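Local coordinates for glutathione S-transferase (Natrialba magadii ATCC 43099, PDB 6GZF), which probably catalyses glutathione-dependent transfer reactions and, as a Xi-class enzyme, probably reduces glutathionyl-hydroquinones, at residues 84-92 with 103-111; 131-139 with 147-157. All blocks are in the same frame, centred on the assembly; numbering follows the deposited sequence.

Interaction 1 (84-92 with 103-111)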
# COMPACT_ATOMS: atom_id res chain seq x y z
N SER A 84 29.81 -16.42 -14.60
CA SER A 84 29.24 -17.06 -13.43
C SER A 84 28.53 -16.06 -12.53
O SER A 84 28.74 -14.85 -12.64
CB SER A 84 30.33 -17.79 -12.64
OG SER A 84 31.34 -16.89 -12.22
N VAL A 85 27.68 -16.56 -11.63
CA VAL A 85 26.87 -15.68 -10.80
C VAL A 85 26.64 -16.23 -9.39
O VAL A 85 26.45 -17.43 -9.20
CB VAL A 85 25.50 -15.41 -11.47
CG1 VAL A 85 24.74 -16.71 -11.71
CG2 VAL A 85 24.67 -14.43 -10.65
N SER A 86 26.70 -15.34 -8.40
CA SER A 86 26.35 -15.68 -7.03
C SER A 86 25.13 -14.88 -6.59
O SER A 86 25.00 -13.70 -6.93
CB SER A 86 27.53 -15.41 -6.09
OG SER A 86 28.60 -16.30 -6.34
N VAL A 87 24.24 -15.52 -5.85
CA VAL A 87 23.02 -14.86 -5.39
C VAL A 87 23.04 -14.64 -3.88
O VAL A 87 23.10 -15.59 -3.10
CB VAL A 87 21.77 -15.67 -5.75
CG1 VAL A 87 20.52 -14.94 -5.29
CG2 VAL A 87 21.72 -15.92 -7.25
N VAL A 88 22.98 -13.37 -3.48
CA VAL A 88 23.02 -13.01 -2.07
C VAL A 88 21.67 -13.19 -1.39
O VAL A 88 20.64 -13.30 -2.06
CB VAL A 88 23.49 -11.56 -1.87
CG1 VAL A 88 24.86 -11.35 -2.52
CG2 VAL A 88 22.48 -10.60 -2.46
N ASP A 89 21.68 -13.22 -0.07
CA ASP A 89 20.47 -13.35 0.74
C ASP A 89 19.54 -12.16 0.51
O ASP A 89 19.94 -11.01 0.69
CB ASP A 89 20.85 -13.47 2.22
CG ASP A 89 19.70 -13.94 3.10
OD1 ASP A 89 18.52 -13.86 2.69
OD2 ASP A 89 19.97 -14.40 4.23
N PRO A 90 18.29 -12.43 0.10
CA PRO A 90 17.27 -11.38 -0.06
C PRO A 90 17.01 -10.62 1.23
O PRO A 90 16.64 -9.44 1.18
CB PRO A 90 16.03 -12.16 -0.51
CG PRO A 90 16.29 -13.58 -0.12
CD PRO A 90 17.76 -13.75 -0.29
N TYR A 91 17.20 -11.27 2.37
CA TYR A 91 17.10 -10.58 3.65
C TYR A 91 18.46 -10.04 4.07
O TYR A 91 19.48 -10.73 3.94
CB TYR A 91 16.55 -11.51 4.74
CG TYR A 91 16.47 -10.86 6.11
CD1 TYR A 91 15.35 -10.13 6.48
CD2 TYR A 91 17.52 -10.96 7.01
CE1 TYR A 91 15.27 -9.53 7.73
CE2 TYR A 91 17.45 -10.35 8.26
CZ TYR A 91 16.32 -9.64 8.61
OH TYR A 91 16.25 -9.04 9.84
N ARG A 92 18.48 -8.81 4.56
CA ARG A 92 19.72 -8.20 5.03
C ARG A 92 19.45 -7.28 6.22
O ARG A 92 18.34 -6.78 6.39
CB ARG A 92 20.39 -7.42 3.91
CG ARG A 92 19.57 -6.27 3.37
CD ARG A 92 20.46 -5.24 2.69
NE ARG A 92 19.69 -4.30 1.88
CZ ARG A 92 20.24 -3.45 1.02
NH1 ARG A 92 21.56 -3.43 0.86
NH2 ARG A 92 19.48 -2.62 0.32
N LYS A 103 19.78 -21.16 2.11
CA LYS A 103 18.49 -20.55 1.81
C LYS A 103 18.12 -20.74 0.34
O LYS A 103 18.98 -20.68 -0.54
CB LYS A 103 18.51 -19.06 2.17
CG LYS A 103 17.14 -18.40 2.20
CD LYS A 103 17.22 -17.02 2.84
CE LYS A 103 15.86 -16.37 2.93
NZ LYS A 103 15.91 -15.06 3.63
N GLU A 104 16.83 -20.97 0.09
CA GLU A 104 16.34 -21.25 -1.26
C GLU A 104 16.60 -20.10 -2.22
O GLU A 104 16.21 -18.96 -1.97
CB GLU A 104 14.84 -21.55 -1.21
CG GLU A 104 14.19 -21.70 -2.58
CD GLU A 104 14.73 -22.88 -3.37
OE1 GLU A 104 14.99 -23.93 -2.75
OE2 GLU A 104 14.89 -22.75 -4.60
N GLY A 105 17.27 -20.40 -3.33
CA GLY A 105 17.55 -19.42 -4.36
C GLY A 105 18.89 -18.73 -4.17
O GLY A 105 19.38 -18.06 -5.08
N CYS A 106 19.48 -18.89 -2.99
CA CYS A 106 20.74 -18.24 -2.67
C CYS A 106 21.91 -19.20 -2.81
O CYS A 106 21.75 -20.42 -2.72
CB CYS A 106 20.70 -17.68 -1.25
SG CYS A 106 19.15 -16.88 -0.82
N THR A 107 23.10 -18.65 -3.05
CA THR A 107 24.31 -19.45 -3.14
C THR A 107 25.39 -18.90 -2.21
O THR A 107 25.11 -18.06 -1.35
CB THR A 107 24.88 -19.48 -4.58
OG1 THR A 107 25.37 -18.18 -4.93
CG2 THR A 107 23.80 -19.89 -5.57
N HIS A 108 26.61 -19.39 -2.38
CA HIS A 108 27.75 -18.88 -1.62
C HIS A 108 28.61 -18.00 -2.51
O HIS A 108 28.49 -18.03 -3.73
CB HIS A 108 28.57 -20.04 -1.06
CG HIS A 108 29.25 -20.87 -2.11
ND1 HIS A 108 28.60 -21.87 -2.80
CD2 HIS A 108 30.51 -20.84 -2.59
CE1 HIS A 108 29.43 -22.42 -3.66
NE2 HIS A 108 30.60 -21.82 -3.55
N ASP A 109 29.49 -17.22 -1.89
CA ASP A 109 30.45 -16.43 -2.64
C ASP A 109 31.45 -17.36 -3.33
O ASP A 109 32.36 -17.88 -2.69
CB ASP A 109 31.17 -15.44 -1.73
CG ASP A 109 32.37 -14.78 -2.39
OD1 ASP A 109 32.29 -14.50 -3.61
OD2 ASP A 109 33.38 -14.55 -1.71
N HIS A 110 31.26 -17.56 -4.63
CA HIS A 110 32.07 -18.51 -5.39
C HIS A 110 33.55 -18.13 -5.45
O HIS A 110 34.40 -18.98 -5.70
CB HIS A 110 31.53 -18.65 -6.81
CG HIS A 110 30.18 -19.30 -6.89
ND1 HIS A 110 29.01 -18.61 -6.64
CD2 HIS A 110 29.81 -20.57 -7.18
CE1 HIS A 110 27.98 -19.43 -6.78
NE2 HIS A 110 28.44 -20.62 -7.11
N VAL A 111 33.85 -16.86 -5.21
CA VAL A 111 35.22 -16.37 -5.35
C VAL A 111 36.04 -16.52 -4.07
O VAL A 111 37.04 -17.23 -4.06
CB VAL A 111 35.24 -14.90 -5.80
CG1 VAL A 111 36.67 -14.40 -5.91
CG2 VAL A 111 34.53 -14.75 -7.14
O HOH W 1 23.47 -16.32 -0.36
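Val87 loses the most surface to the loop 103-111, and both its side chain and its backbone meet that loop. Its CG1 packs against the carbonyl of Gly105, 3.3 Å from Gly105 O. Its main chain pairs with Thr107 through one backbone and one side-chain bond: Thr107 N gives a bond of 3.1 Å to a lone pair of Val87 O, but Val87 N is received by the Thr107 side chain, OG1, at 3.0 Å. The Thr107 hydroxyl can reach it because chi1 of 69° sets OG1 between the backbone N and the carbonyl carbon. A water joins Val87 O to Thr107 O. Ser86 next door turns OG to the edge of the His110 ring near ND1; the modelled separation is too short for its exact geometry to be trusted, and OG also bonds His57 of strand 56-60.

At the far end lies Lys103, which starts the type II turn ending at Cys106; its extended side chain crosses that of Asp89 at about a right angle. NZ lies 3.0 Å from Asp89 OD1, on its syn lone pair, and also forms a salt bridge with Glu295 of helix 290-299. Tyr91 N reaches the same OD1 from above the carboxylate plane, at 2.9 Å, closing an Asx turn, while OD2 is held by Thr100 and Gln98. Between this salt bridge and the Val87-Thr107 pair, Cys106 SG rests against Pro90 CD at 3.5 Å. An alanine in place of Asp89 removes the carboxylate and would probably leave Lys103 with Glu295 alone of its two acid partners, and Tyr91 N, Thr100 and Gln98 without this acceptor. The loop is thus held to the edge strand and the residues after it by one backbone bond, hydroxyl bonds and a salt bridge, not by a ladder of beta pairing.

Interaction 2 (131-139 with 147-157)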
# COMPACT_ATOMS: atom_id res chain seq x y z
N ARG A 131 28.47 2.74 -0.74
CA ARG A 131 27.38 1.87 -0.34
C ARG A 131 27.65 0.46 -0.86
O ARG A 131 28.09 0.28 -2.00
CB ARG A 131 26.04 2.38 -0.88
CG ARG A 131 25.66 3.78 -0.43
CD ARG A 131 24.86 3.76 0.87
NE ARG A 131 24.23 5.05 1.13
CZ ARG A 131 23.61 5.36 2.27
NH1 ARG A 131 23.54 4.47 3.26
NH2 ARG A 131 23.07 6.56 2.42
N VAL A 132 27.41 -0.54 -0.02
CA VAL A 132 27.57 -1.93 -0.44
C VAL A 132 26.28 -2.40 -1.11
O VAL A 132 25.31 -2.76 -0.44
CB VAL A 132 27.91 -2.85 0.75
CG1 VAL A 132 28.10 -4.29 0.27
CG2 VAL A 132 29.15 -2.36 1.46
N THR A 133 26.27 -2.40 -2.44
CA THR A 133 25.07 -2.69 -3.22
C THR A 133 25.32 -3.73 -4.31
O THR A 133 26.46 -4.13 -4.56
CB THR A 133 24.52 -1.42 -3.89
OG1 THR A 133 25.50 -0.89 -4.79
CG2 THR A 133 24.15 -0.37 -2.86
N VAL A 134 24.24 -4.14 -4.96
CA VAL A 134 24.28 -5.04 -6.10
C VAL A 134 23.73 -4.29 -7.31
O VAL A 134 22.92 -3.38 -7.15
CB VAL A 134 23.47 -6.33 -5.85
CG1 VAL A 134 24.19 -7.22 -4.85
CG2 VAL A 134 22.07 -6.00 -5.38
N PRO A 135 24.17 -4.65 -8.53
CA PRO A 135 25.09 -5.74 -8.88
C PRO A 135 26.56 -5.36 -8.77
O PRO A 135 26.90 -4.18 -8.67
CB PRO A 135 24.72 -6.03 -10.34
CG PRO A 135 24.35 -4.69 -10.87
CD PRO A 135 23.67 -3.96 -9.73
N VAL A 136 27.42 -6.37 -8.78
CA VAL A 136 28.86 -6.17 -8.78
C VAL A 136 29.53 -7.12 -9.77
O VAL A 136 29.47 -8.34 -9.61
CB VAL A 136 29.48 -6.39 -7.38
CG1 VAL A 136 31.00 -6.44 -7.47
CG2 VAL A 136 29.02 -5.31 -6.41
N LEU A 137 30.15 -6.56 -10.80
CA LEU A 137 30.91 -7.37 -11.75
C LEU A 137 32.33 -7.54 -11.25
O LEU A 137 33.06 -6.56 -11.05
CB LEU A 137 30.90 -6.74 -13.15
CG LEU A 137 31.60 -7.55 -14.23
CD1 LEU A 137 30.89 -8.88 -14.45
CD2 LEU A 137 31.69 -6.77 -15.53
N TRP A 138 32.73 -8.79 -11.03
CA TRP A 138 34.02 -9.08 -10.41
C TRP A 138 34.99 -9.76 -11.38
O TRP A 138 34.62 -10.70 -12.08
CB TRP A 138 33.82 -9.95 -9.17
CG TRP A 138 35.06 -10.15 -8.36
CD1 TRP A 138 36.05 -11.06 -8.58
CD2 TRP A 138 35.45 -9.41 -7.19
NE1 TRP A 138 37.03 -10.94 -7.62
CE2 TRP A 138 36.68 -9.94 -6.76
CE3 TRP A 138 34.87 -8.37 -6.47
CZ2 TRP A 138 37.35 -9.45 -5.64
CZ3 TRP A 138 35.53 -7.88 -5.36
CH2 TRP A 138 36.76 -8.42 -4.95
N ASP A 139 36.23 -9.29 -11.40
CA ASP A 139 37.28 -9.91 -12.19
C ASP A 139 38.11 -10.85 -11.32
O ASP A 139 38.63 -10.46 -10.29
CB ASP A 139 38.19 -8.85 -12.82
CG ASP A 139 39.32 -9.45 -13.62
OD1 ASP A 139 39.09 -10.49 -14.27
OD2 ASP A 139 40.42 -8.87 -13.62
N ASN A 147 33.03 -3.32 -12.46
CA ASN A 147 31.97 -2.33 -12.55
C ASN A 147 30.90 -2.53 -11.48
O ASN A 147 30.71 -3.64 -10.97
CB ASN A 147 31.33 -2.36 -13.94
CG ASN A 147 30.56 -1.10 -14.26
OD1 ASN A 147 29.41 -0.94 -13.85
ND2 ASN A 147 31.19 -0.19 -14.99
N ASN A 148 30.21 -1.45 -11.14
CA ASN A 148 29.27 -1.44 -10.03
C ASN A 148 27.94 -0.80 -10.44
O ASN A 148 27.08 -0.52 -9.60
CB ASN A 148 29.88 -0.69 -8.85
CG ASN A 148 29.14 -0.93 -7.55
OD1 ASN A 148 28.42 -1.92 -7.41
ND2 ASN A 148 29.33 -0.03 -6.59
N GLU A 149 27.77 -0.59 -11.74
CA GLU A 149 26.61 0.12 -12.27
C GLU A 149 25.78 -0.78 -13.18
O GLU A 149 26.27 -1.30 -14.18
CB GLU A 149 27.07 1.36 -13.04
CG GLU A 149 27.96 2.28 -12.22
CD GLU A 149 27.18 3.21 -11.33
OE1 GLU A 149 25.98 3.42 -11.60
OE2 GLU A 149 27.75 3.72 -10.34
N SER A 150 24.50 -0.93 -12.84
CA SER A 150 23.58 -1.78 -13.59
C SER A 150 23.51 -1.41 -15.06
O SER A 150 23.56 -2.27 -15.94
CB SER A 150 22.19 -1.72 -12.97
OG SER A 150 21.68 -0.40 -13.01
N GLU A 151 23.40 -0.11 -15.32
CA GLU A 151 23.26 0.41 -16.68
C GLU A 151 24.45 0.05 -17.57
O GLU A 151 24.27 -0.29 -18.74
CB GLU A 151 23.09 1.93 -16.63
CG GLU A 151 23.24 2.64 -17.96
CD GLU A 151 22.96 4.13 -17.86
OE1 GLU A 151 22.03 4.50 -17.11
OE2 GLU A 151 23.66 4.92 -18.52
N GLU A 152 25.65 0.11 -17.00
CA GLU A 152 26.86 -0.11 -17.78
C GLU A 152 27.23 -1.59 -17.88
O GLU A 152 27.79 -2.02 -18.89
CB GLU A 152 28.02 0.69 -17.18
CG GLU A 152 27.78 2.19 -17.18
CD GLU A 152 28.94 2.98 -16.62
OE1 GLU A 152 29.53 2.53 -15.60
OE2 GLU A 152 29.28 4.03 -17.19
N ILE A 153 26.93 -2.35 -16.83
CA ILE A 153 27.16 -3.79 -16.86
C ILE A 153 26.24 -4.44 -17.89
O ILE A 153 26.64 -5.35 -18.62
CB ILE A 153 26.95 -4.44 -15.47
CG1 ILE A 153 27.98 -3.90 -14.48
CG2 ILE A 153 27.06 -5.95 -15.56
CD1 ILE A 153 27.82 -4.46 -13.08
N MET A 154 25.00 -3.96 -17.94
CA MET A 154 24.05 -4.41 -18.95
C MET A 154 24.58 -4.11 -20.35
O MET A 154 24.52 -4.96 -21.24
CB MET A 154 22.68 -3.75 -18.76
CG MET A 154 21.73 -3.95 -19.93
SD MET A 154 20.01 -3.53 -19.56
CE MET A 154 20.14 -1.76 -19.30
N ARG A 155 25.10 -2.90 -20.53
CA ARG A 155 25.62 -2.46 -21.81
C ARG A 155 26.81 -3.30 -22.28
O ARG A 155 26.84 -3.74 -23.43
CB ARG A 155 26.03 -0.99 -21.74
CG ARG A 155 26.72 -0.47 -23.00
CD ARG A 155 25.82 -0.57 -24.21
NE ARG A 155 24.58 0.19 -24.05
CZ ARG A 155 24.46 1.49 -24.32
NH1 ARG A 155 23.30 2.10 -24.14
NH2 ARG A 155 25.51 2.17 -24.77
N MET A 156 27.77 -3.52 -21.40
CA MET A 156 28.97 -4.27 -21.78
C MET A 156 28.67 -5.76 -21.94
O MET A 156 29.33 -6.44 -22.72
CB MET A 156 30.09 -4.04 -20.76
CG MET A 156 29.85 -4.65 -19.39
SD MET A 156 31.21 -4.28 -18.26
CE MET A 156 30.87 -2.56 -17.85
N PHE A 157 27.68 -6.26 -21.21
CA PHE A 157 27.18 -7.61 -21.44
C PHE A 157 26.62 -7.71 -22.85
O PHE A 157 26.72 -8.75 -23.51
CB PHE A 157 26.08 -7.98 -20.44
CG PHE A 157 26.59 -8.48 -19.12
CD1 PHE A 157 27.93 -8.40 -18.79
CD2 PHE A 157 25.71 -9.06 -18.20
CE1 PHE A 157 28.39 -8.86 -17.57
CE2 PHE A 157 26.17 -9.52 -16.98
CZ PHE A 157 27.50 -9.43 -16.67
O HOH W 2 25.66 -1.84 -7.63
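Leu137 fills the apolar centre, wedged against one face of helix 150-159 and reaching three of its residues with different atoms. Its CB sits 3.8 Å from Ile153 CD1. Beyond that, the two methyls part: with CG anti to the backbone N (chi1 -177°) the branch runs out along the helix, CD2 meeting Met156 SD at 3.7 Å and CD1 coming to the rim of the Phe157 ring, 4.0 Å from CE1. Ile153 CG2 covers one face of that same ring, so the leucine takes the edge while the isoleucine takes a face. Spaced three and four residues along the helix, Ile153, Met156 and Phe157 form one continuous apolar stripe. Pro135, reached through a cis peptide bond, continues the packing against the helix toward its start: its CG lies 4.1 Å from Ile153 CD1 and about as far from the backbone of Ser150. This is the cis-proline of the thioredoxin fold, next to Val134, a predicted glutathione-binding residue.

Outward from this core the contact becomes polar. Leu137 N bonds to Asn147 O at 3.0 Å. The Asn147 amide then works at both ends: OD1 accepts from Glu149 N at 2.7 Å in an Asx turn just ahead of the helix, and ND2 points almost straight at Glu152 OE1, with Asn39 O as a further acceptor. Glu149 occupies the N-cap position, and it and Ser150 are predicted to bind glutathione.

Strand 136-139 runs between strands 56-60 and 144-147, its direction at 56° to that of the helix segment 150-157. Trp66, Arg69 and Thr73 of helix 65-77 flank helix 150-159, whereas Tyr121 of helix 117-124 packs on Val136 and Asn148.

Overall arrangement
Interactions 1 and 2 follow one another along the chain, the first closing before the second opens, with helix 117-124 between them, and their centres are about 16 Å apart. Both belong to the thioredoxin-like N-terminal domain and reach the same mixed sheet, whose order is 84-87, 56-60, 136-139, 144-147. Interaction 1 lies at the outer strand 84-87, while interaction 2 joins strand 136-139 to helix 150-159, so strand 56-60 runs between the two. They meet directly where Val111 CG1 packs on Trp138 NE1, 3.9 Å apart. Val88, by Trp97 and Val134, also brings interaction 1 close to the predicted glutathione site, whose other residues include several in interaction 2.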